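Local coordinates for protein acetylornithine aminotransferase (Aquifex aeolicus, PDB 2EH6) that catalyses the pyridoxal-phosphate-dependent transfer of the amino group between N(2)-acetyl-L-ornithine and 2-oxoglutarate in arginine biosynthesis, at residues Pro47-Ala52 against Cys278-Val283; Gly87-Ala92 against Ala251-Glu256. All blocks are in the same frame, centred on the assembly; numbering follows the deposited sequence.

Interaction 1. Residues Pro47-Ala52 against Cys278-Val283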
ATOM      1  N   PRO A  47      -3.590 -21.045 -14.403  1.00 29.96           N
ATOM      2  CA  PRO A  47      -4.022 -20.741 -15.773  1.00 29.70           C
ATOM      3  C   PRO A  47      -4.988 -19.570 -15.971  1.00 29.67           C
ATOM      4  O   PRO A  47      -4.681 -18.619 -16.688  1.00 28.66           O
ATOM      5  CB  PRO A  47      -4.615 -22.071 -16.245  1.00 29.84           C
ATOM      6  CG  PRO A  47      -3.734 -23.064 -15.569  1.00 31.14           C
ATOM      7  CD  PRO A  47      -3.625 -22.501 -14.161  1.00 29.80           C
ATOM      8  N   LYS A  48      -6.156 -19.632 -15.343  1.00 29.43           N
ATOM      9  CA  LYS A  48      -7.132 -18.563 -15.512  1.00 30.18           C
ATOM     10  C   LYS A  48      -6.580 -17.212 -15.063  1.00 29.46           C
ATOM     11  O   LYS A  48      -6.808 -16.192 -15.717  1.00 26.69           O
ATOM     12  CB  LYS A  48      -8.414 -18.883 -14.744  1.00 32.49           C
ATOM     13  CG  LYS A  48      -9.542 -17.898 -15.002  1.00 39.33           C
ATOM     14  CD  LYS A  48     -10.794 -18.271 -14.215  1.00 44.13           C
ATOM     15  CE  LYS A  48     -11.952 -17.334 -14.523  1.00 45.10           C
ATOM     16  NZ  LYS A  48     -13.203 -17.768 -13.834  1.00 47.21           N
ATOM     17  N   LEU A  49      -5.851 -17.201 -13.953  1.00 26.59           N
ATOM     18  CA  LEU A  49      -5.282 -15.954 -13.451  1.00 25.58           C
ATOM     19  C   LEU A  49      -4.213 -15.419 -14.407  1.00 25.78           C
ATOM     20  O   LEU A  49      -4.246 -14.259 -14.805  1.00 26.14           O
ATOM     21  CB  LEU A  49      -4.686 -16.169 -12.055  1.00 24.27           C
ATOM     22  CG  LEU A  49      -4.068 -14.932 -11.384  1.00 23.76           C
ATOM     23  CD1 LEU A  49      -5.087 -13.811 -11.364  1.00 24.19           C
ATOM     24  CD2 LEU A  49      -3.606 -15.269  -9.965  1.00 21.84           C
ATOM     25  N   THR A  50      -3.274 -16.278 -14.786  1.00 24.64           N
ATOM     26  CA  THR A  50      -2.199 -15.888 -15.691  1.00 26.59           C
ATOM     27  C   THR A  50      -2.695 -15.303 -17.007  1.00 26.32           C
ATOM     28  O   THR A  50      -2.214 -14.262 -17.450  1.00 24.65           O
ATOM     29  CB  THR A  50      -1.293 -17.093 -16.024  1.00 26.20           C
ATOM     30  OG1 THR A  50      -0.616 -17.516 -14.838  1.00 31.70           O
ATOM     31  CG2 THR A  50      -0.272 -16.720 -17.077  1.00 29.00           C
ATOM     32  N   GLU A  51      -3.646 -15.981 -17.641  1.00 26.99           N
ATOM     33  CA  GLU A  51      -4.159 -15.504 -18.918  1.00 30.31           C
ATOM     34  C   GLU A  51      -4.863 -14.157 -18.784  1.00 28.16           C
ATOM     35  O   GLU A  51      -4.724 -13.297 -19.644  1.00 28.93           O
ATOM     36  CB  GLU A  51      -5.094 -16.549 -19.538  1.00 32.69           C
ATOM     37  CG  GLU A  51      -4.416 -17.906 -19.773  1.00 40.10           C
ATOM     38  CD  GLU A  51      -3.043 -17.789 -20.444  1.00 44.23           C
ATOM     39  OE1 GLU A  51      -2.954 -17.206 -21.550  1.00 43.35           O
ATOM     40  OE2 GLU A  51      -2.049 -18.286 -19.865  1.00 47.39           O
ATOM     41  N   ALA A  52      -5.603 -13.967 -17.697  1.00 28.35           N
ATOM     42  CA  ALA A  52      -6.306 -12.705 -17.474  1.00 27.60           C
ATOM     43  C   ALA A  52      -5.324 -11.557 -17.240  1.00 27.87           C
ATOM     44  O   ALA A  52      -5.514 -10.456 -17.752  1.00 26.97           O
ATOM     45  CB  ALA A  52      -7.241 -12.833 -16.278  1.00 26.87           C
ATOM     46  N   CYS A 278      -7.704  -5.300  -9.931  1.00 24.41           N
ATOM     47  CA  CYS A 278      -9.109  -5.677 -10.025  1.00 25.83           C
ATOM     48  C   CYS A 278      -9.335  -6.890 -10.922  1.00 24.48           C
ATOM     49  O   CYS A 278     -10.227  -7.693 -10.670  1.00 24.30           O
ATOM     50  CB  CYS A 278      -9.940  -4.485 -10.502  1.00 25.17           C
ATOM     51  SG  CYS A 278     -10.096  -3.165  -9.246  1.00 28.16           S
ATOM     52  N   ARG A 279      -8.524  -7.033 -11.966  1.00 25.83           N
ATOM     53  CA  ARG A 279      -8.666  -8.181 -12.859  1.00 26.29           C
ATOM     54  C   ARG A 279      -8.299  -9.431 -12.057  1.00 26.15           C
ATOM     55  O   ARG A 279      -8.941 -10.478 -12.171  1.00 26.07           O
ATOM     56  CB  ARG A 279      -7.733  -8.020 -14.064  1.00 30.21           C
ATOM     57  CG  ARG A 279      -7.899  -9.066 -15.170  1.00 33.57           C
ATOM     58  CD  ARG A 279      -9.204  -8.899 -15.951  1.00 36.28           C
ATOM     59  NE  ARG A 279      -9.299  -9.851 -17.059  1.00 38.86           N
ATOM     60  CZ  ARG A 279      -8.820  -9.646 -18.288  1.00 40.85           C
ATOM     61  NH1 ARG A 279      -8.205  -8.510 -18.598  1.00 41.40           N
ATOM     62  NH2 ARG A 279      -8.948 -10.589 -19.213  1.00 41.91           N
ATOM     63  N   ALA A 280      -7.268  -9.313 -11.226  1.00 22.73           N
ATOM     64  CA  ALA A 280      -6.829 -10.427 -10.399  1.00 23.31           C
ATOM     65  C   ALA A 280      -7.913 -10.787  -9.394  1.00 24.17           C
ATOM     66  O   ALA A 280      -8.291 -11.956  -9.261  1.00 23.29           O
ATOM     67  CB  ALA A 280      -5.539 -10.062  -9.670  1.00 20.52           C
ATOM     68  N   GLY A 281      -8.409  -9.774  -8.688  1.00 23.20           N
ATOM     69  CA  GLY A 281      -9.443 -10.001  -7.696  1.00 26.26           C
ATOM     70  C   GLY A 281     -10.694 -10.623  -8.287  1.00 26.11           C
ATOM     71  O   GLY A 281     -11.327 -11.466  -7.659  1.00 25.47           O
ATOM     72  N   THR A 282     -11.061 -10.202  -9.492  1.00 26.22           N
ATOM     73  CA  THR A 282     -12.246 -10.743 -10.140  1.00 30.47           C
ATOM     74  C   THR A 282     -12.087 -12.235 -10.406  1.00 29.81           C
ATOM     75  O   THR A 282     -13.025 -13.015 -10.222  1.00 30.53           O
ATOM     76  CB  THR A 282     -12.529 -10.023 -11.467  1.00 33.10           C
ATOM     77  OG1 THR A 282     -12.949  -8.681 -11.193  1.00 38.34           O
ATOM     78  CG2 THR A 282     -13.623 -10.737 -12.241  1.00 36.46           C
ATOM     79  N   VAL A 283     -10.896 -12.636 -10.839  1.00 29.64           N
ATOM     80  CA  VAL A 283     -10.636 -14.041 -11.113  1.00 26.26           C
ATOM     81  C   VAL A 283     -10.643 -14.839  -9.815  1.00 26.18           C
ATOM     82  O   VAL A 283     -11.277 -15.892  -9.719  1.00 24.72           O
ATOM     83  CB  VAL A 283      -9.270 -14.237 -11.815  1.00 27.03           C
ATOM     84  CG1 VAL A 283      -8.958 -15.715 -11.926  1.00 25.47           C
ATOM     85  CG2 VAL A 283      -9.290 -13.603 -13.202  1.00 25.18           C
TER

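Interaction 2. Residues Gly87-Ala92 against Ala251-Glu256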
ATOM      1  N   GLY A  87     -23.752  -2.741   0.992  1.00 34.31           N
ATOM      2  CA  GLY A  87     -22.566  -1.996   1.367  1.00 31.76           C
ATOM      3  C   GLY A  87     -21.797  -1.442   0.192  1.00 30.99           C
ATOM      4  O   GLY A  87     -22.196  -1.597  -0.962  1.00 29.66           O
ATOM      5  N   LYS A  88     -20.690  -0.774   0.489  1.00 29.92           N
ATOM      6  CA  LYS A  88     -19.846  -0.199  -0.547  1.00 29.03           C
ATOM      7  C   LYS A  88     -18.392  -0.570  -0.270  1.00 28.68           C
ATOM      8  O   LYS A  88     -18.045  -0.998   0.831  1.00 28.04           O
ATOM      9  CB  LYS A  88     -20.015   1.324  -0.606  1.00 29.77           C
ATOM     10  CG  LYS A  88     -21.396   1.773  -1.093  1.00 33.90           C
ATOM     11  CD  LYS A  88     -21.463   3.282  -1.272  1.00 35.29           C
ATOM     12  CE  LYS A  88     -22.808   3.724  -1.826  1.00 38.15           C
ATOM     13  NZ  LYS A  88     -23.173   2.982  -3.064  1.00 40.90           N
ATOM     14  N   VAL A  89     -17.546  -0.389  -1.275  1.00 29.29           N
ATOM     15  CA  VAL A  89     -16.142  -0.760  -1.159  1.00 26.82           C
ATOM     16  C   VAL A  89     -15.187   0.367  -1.511  1.00 26.78           C
ATOM     17  O   VAL A  89     -15.486   1.203  -2.363  1.00 24.92           O
ATOM     18  CB  VAL A  89     -15.835  -1.961  -2.112  1.00 28.31           C
ATOM     19  CG1 VAL A  89     -14.331  -2.267  -2.133  1.00 25.10           C
ATOM     20  CG2 VAL A  89     -16.630  -3.176  -1.689  1.00 25.09           C
ATOM     21  N   PHE A  90     -14.039   0.386  -0.838  1.00 25.09           N
ATOM     22  CA  PHE A  90     -12.984   1.352  -1.130  1.00 25.63           C
ATOM     23  C   PHE A  90     -11.767   0.475  -1.373  1.00 23.53           C
ATOM     24  O   PHE A  90     -11.448  -0.363  -0.535  1.00 23.35           O
ATOM     25  CB  PHE A  90     -12.668   2.272   0.047  1.00 26.50           C
ATOM     26  CG  PHE A  90     -11.361   3.009  -0.118  1.00 27.50           C
ATOM     27  CD1 PHE A  90     -11.238   4.037  -1.050  1.00 24.10           C
ATOM     28  CD2 PHE A  90     -10.227   2.606   0.590  1.00 27.36           C
ATOM     29  CE1 PHE A  90     -10.004   4.651  -1.284  1.00 29.04           C
ATOM     30  CE2 PHE A  90      -8.989   3.210   0.366  1.00 26.77           C
ATOM     31  CZ  PHE A  90      -8.876   4.237  -0.577  1.00 27.85           C
ATOM     32  N   PHE A  91     -11.092   0.671  -2.502  1.00 23.82           N
ATOM     33  CA  PHE A  91      -9.920  -0.148  -2.834  1.00 25.18           C
ATOM     34  C   PHE A  91      -8.581   0.456  -2.434  1.00 23.53           C
ATOM     35  O   PHE A  91      -8.300   1.613  -2.728  1.00 26.54           O
ATOM     36  CB  PHE A  91      -9.906  -0.452  -4.334  1.00 23.07           C
ATOM     37  CG  PHE A  91     -10.953  -1.440  -4.756  1.00 24.78           C
ATOM     38  CD1 PHE A  91     -10.824  -2.788  -4.432  1.00 21.80           C
ATOM     39  CD2 PHE A  91     -12.079  -1.024  -5.463  1.00 21.06           C
ATOM     40  CE1 PHE A  91     -11.804  -3.716  -4.800  1.00 25.11           C
ATOM     41  CE2 PHE A  91     -13.068  -1.942  -5.840  1.00 23.26           C
ATOM     42  CZ  PHE A  91     -12.929  -3.294  -5.506  1.00 23.17           C
ATOM     43  N   ALA A  92      -7.756  -0.347  -1.764  1.00 24.91           N
ATOM     44  CA  ALA A  92      -6.434   0.088  -1.332  1.00 23.71           C
ATOM     45  C   ALA A  92      -5.396  -0.855  -1.960  1.00 23.75           C
ATOM     46  O   ALA A  92      -5.714  -1.589  -2.899  1.00 23.54           O
ATOM     47  CB  ALA A  92      -6.341   0.053   0.193  1.00 24.16           C
ATOM     48  N   ALA A 251      -8.813  -3.689   0.512  1.00 22.72           N
ATOM     49  CA  ALA A 251     -10.108  -3.031   0.461  1.00 22.92           C
ATOM     50  C   ALA A 251     -10.846  -3.104   1.771  1.00 22.85           C
ATOM     51  O   ALA A 251     -10.564  -3.949   2.625  1.00 22.71           O
ATOM     52  CB  ALA A 251     -10.973  -3.657  -0.632  1.00 24.79           C
ATOM     53  N   ILE A 252     -11.778  -2.176   1.944  1.00 24.75           N
ATOM     54  CA  ILE A 252     -12.634  -2.219   3.108  1.00 22.84           C
ATOM     55  C   ILE A 252     -14.024  -2.253   2.499  1.00 24.33           C
ATOM     56  O   ILE A 252     -14.262  -1.676   1.429  1.00 21.08           O
ATOM     57  CB  ILE A 252     -12.511  -0.984   4.030  1.00 25.05           C
ATOM     58  CG1 ILE A 252     -12.827   0.297   3.263  1.00 24.78           C
ATOM     59  CG2 ILE A 252     -11.135  -0.950   4.668  1.00 24.08           C
ATOM     60  CD1 ILE A 252     -13.007   1.507   4.185  1.00 28.34           C
ATOM     61  N   LEU A 253     -14.917  -2.977   3.154  1.00 22.54           N
ATOM     62  CA  LEU A 253     -16.295  -3.085   2.716  1.00 25.49           C
ATOM     63  C   LEU A 253     -17.059  -2.622   3.942  1.00 24.28           C
ATOM     64  O   LEU A 253     -16.818  -3.111   5.046  1.00 24.94           O
ATOM     65  CB  LEU A 253     -16.645  -4.541   2.380  1.00 25.18           C
ATOM     66  CG  LEU A 253     -17.933  -4.796   1.585  1.00 26.57           C
ATOM     67  CD1 LEU A 253     -18.019  -6.267   1.219  1.00 25.25           C
ATOM     68  CD2 LEU A 253     -19.148  -4.363   2.394  1.00 26.24           C
ATOM     69  N   ALA A 254     -17.957  -1.663   3.753  1.00 25.14           N
ATOM     70  CA  ALA A 254     -18.733  -1.121   4.863  1.00 26.41           C
ATOM     71  C   ALA A 254     -20.201  -1.044   4.494  1.00 26.43           C
ATOM     72  O   ALA A 254     -20.549  -0.708   3.363  1.00 27.59           O
ATOM     73  CB  ALA A 254     -18.217   0.275   5.230  1.00 24.70           C
ATOM     74  N   ARG A 255     -21.072  -1.348   5.447  1.00 29.60           N
ATOM     75  CA  ARG A 255     -22.491  -1.282   5.148  1.00 29.60           C
ATOM     76  C   ARG A 255     -22.830   0.154   4.746  1.00 29.78           C
ATOM     77  O   ARG A 255     -22.165   1.108   5.168  1.00 27.70           O
ATOM     78  CB  ARG A 255     -23.321  -1.763   6.349  1.00 31.87           C
ATOM     79  CG  ARG A 255     -23.181  -0.966   7.625  1.00 31.30           C
ATOM     80  CD  ARG A 255     -23.917  -1.686   8.761  1.00 33.78           C
ATOM     81  NE  ARG A 255     -23.946  -0.895   9.985  1.00 33.69           N
ATOM     82  CZ  ARG A 255     -24.660   0.215  10.143  1.00 35.46           C
ATOM     83  NH1 ARG A 255     -25.417   0.672   9.152  1.00 35.59           N
ATOM     84  NH2 ARG A 255     -24.600   0.881  11.288  1.00 37.27           N
ATOM     85  N   GLU A 256     -23.839   0.281   3.889  1.00 31.62           N
ATOM     86  CA  GLU A 256     -24.312   1.558   3.349  1.00 34.16           C
ATOM     87  C   GLU A 256     -24.257   2.793   4.240  1.00 34.91           C
ATOM     88  O   GLU A 256     -23.723   3.831   3.843  1.00 34.53           O
ATOM     89  CB  GLU A 256     -25.753   1.405   2.865  1.00 35.37           C
ATOM     90  CG  GLU A 256     -25.929   0.636   1.583  1.00 38.02           C
ATOM     91  CD  GLU A 256     -25.385   1.372   0.381  1.00 38.52           C
ATOM     92  OE1 GLU A 256     -25.251   2.613   0.432  1.00 37.90           O
ATOM     93  OE2 GLU A 256     -25.106   0.703  -0.628  1.00 40.40           O
TER
HETATM   94  O   HOH W   1     -24.308  -0.967  -2.179  1.00 40.80           O

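Interaction 1. Residues Pro47-Ala52 against Cys278-Val283
V283 reaches from helix 275-308 toward helix 47-59 and sets each of its two methyls against a different residue, a small worked example of how a branched side chain fits between the turns of a neighbouring helix. CG1, anti to the backbone N (chi1 173°), comes up to K48, where it lies 3.8 Å from CG of K48 and almost as near CD. CG2 meets the methyl of A52, with 3.8 Å between CG2 of V283 and CB of A52. The side chains of K48 and V283 run past one another in opposite senses; the lysine touches through CG and CD, while its NZ goes on to a salt bridge with E287. On the buried flank, L49 offers a single branch: its CD1 sits 3.9 Å from CA of A280, with CB of A280 and CB of V283 close behind.

One turn away, R279 lays the flat of its guanidinium over the backbone of A52. The carbonyl O of A52 stands 3.4 Å above that plane, over its centre, and is not hydrogen-bonded to it; chi2 of 71° bends the arginine chain at CD. Its polar partners lie further along helix 47-59: NH2 forms a salt bridge with E55 and NH1 bonds to Q56. L49 also packs on L61 of the second subunit. The segment axes approach to 9.6 Å at 157°, and the arrangement is that of a near-antiparallel helix pair, apolar between the helices and bordered by charged groups, beside the dimer interface of this class-III aminotransferase.

Interaction 2. Residues Gly87-Ala92 against Ala251-Glu256
The amide N of K88 donates a hydrogen bond to O of A254 over 2.9 Å, and A254 returns a bond from its own N to O of K88. A second reciprocal pair follows at F90 and I252, where N of F90 reaches O of I252 at 3.1 Å and the opposite bond matches it. In the intervening non-hydrogen-bonded pair of V89 and L253, CG2 of V89 lies 3.9 Å from CG of L253. V89 also places CG1, anti to the backbone N (chi1 173°), 3.7 Å above the centre of the F91 ring. On the face of the sheet that carries F90 and I252, CG1 of I252 comes to the edge of the F90 ring, near its plane, and lies 3.8 Å from CB of F90. Beside the first bonded pair, K88 and E256 form a long salt bridge, 3.9 Å from NZ to OE2.

Within the chain, this antiparallel pair forms one margin of the seven-stranded mixed sheet of the PLP-binding fold: 87-92 is outermost, and 250-255 joins it to 236-239. V89 bonds through its backbone to the second subunit. Helix 70-81 packs on V89 and F91, whereas helix 95-112 lies against F90, I252 and A254.

The two contacts illustrate how chemistry follows place in a fold. Interaction 2 is buried and built on backbone hydrogen bonds, with mainly apolar side chains on both faces of the sheet and one long salt bridge at an end; interaction 1 is only partly buried, has no hydrogen bond between its segments, and depends on packing, with side chains also resting on backbone atoms. They hold different elements, yet helix 70-81 touches both. Their centres lie 21 Å apart, and both touch the second subunit. Interaction 1 is away from the annotated sites, whereas in interaction 2 the side chain of F90 is about 9 Å from a bound pyridoxal phosphate.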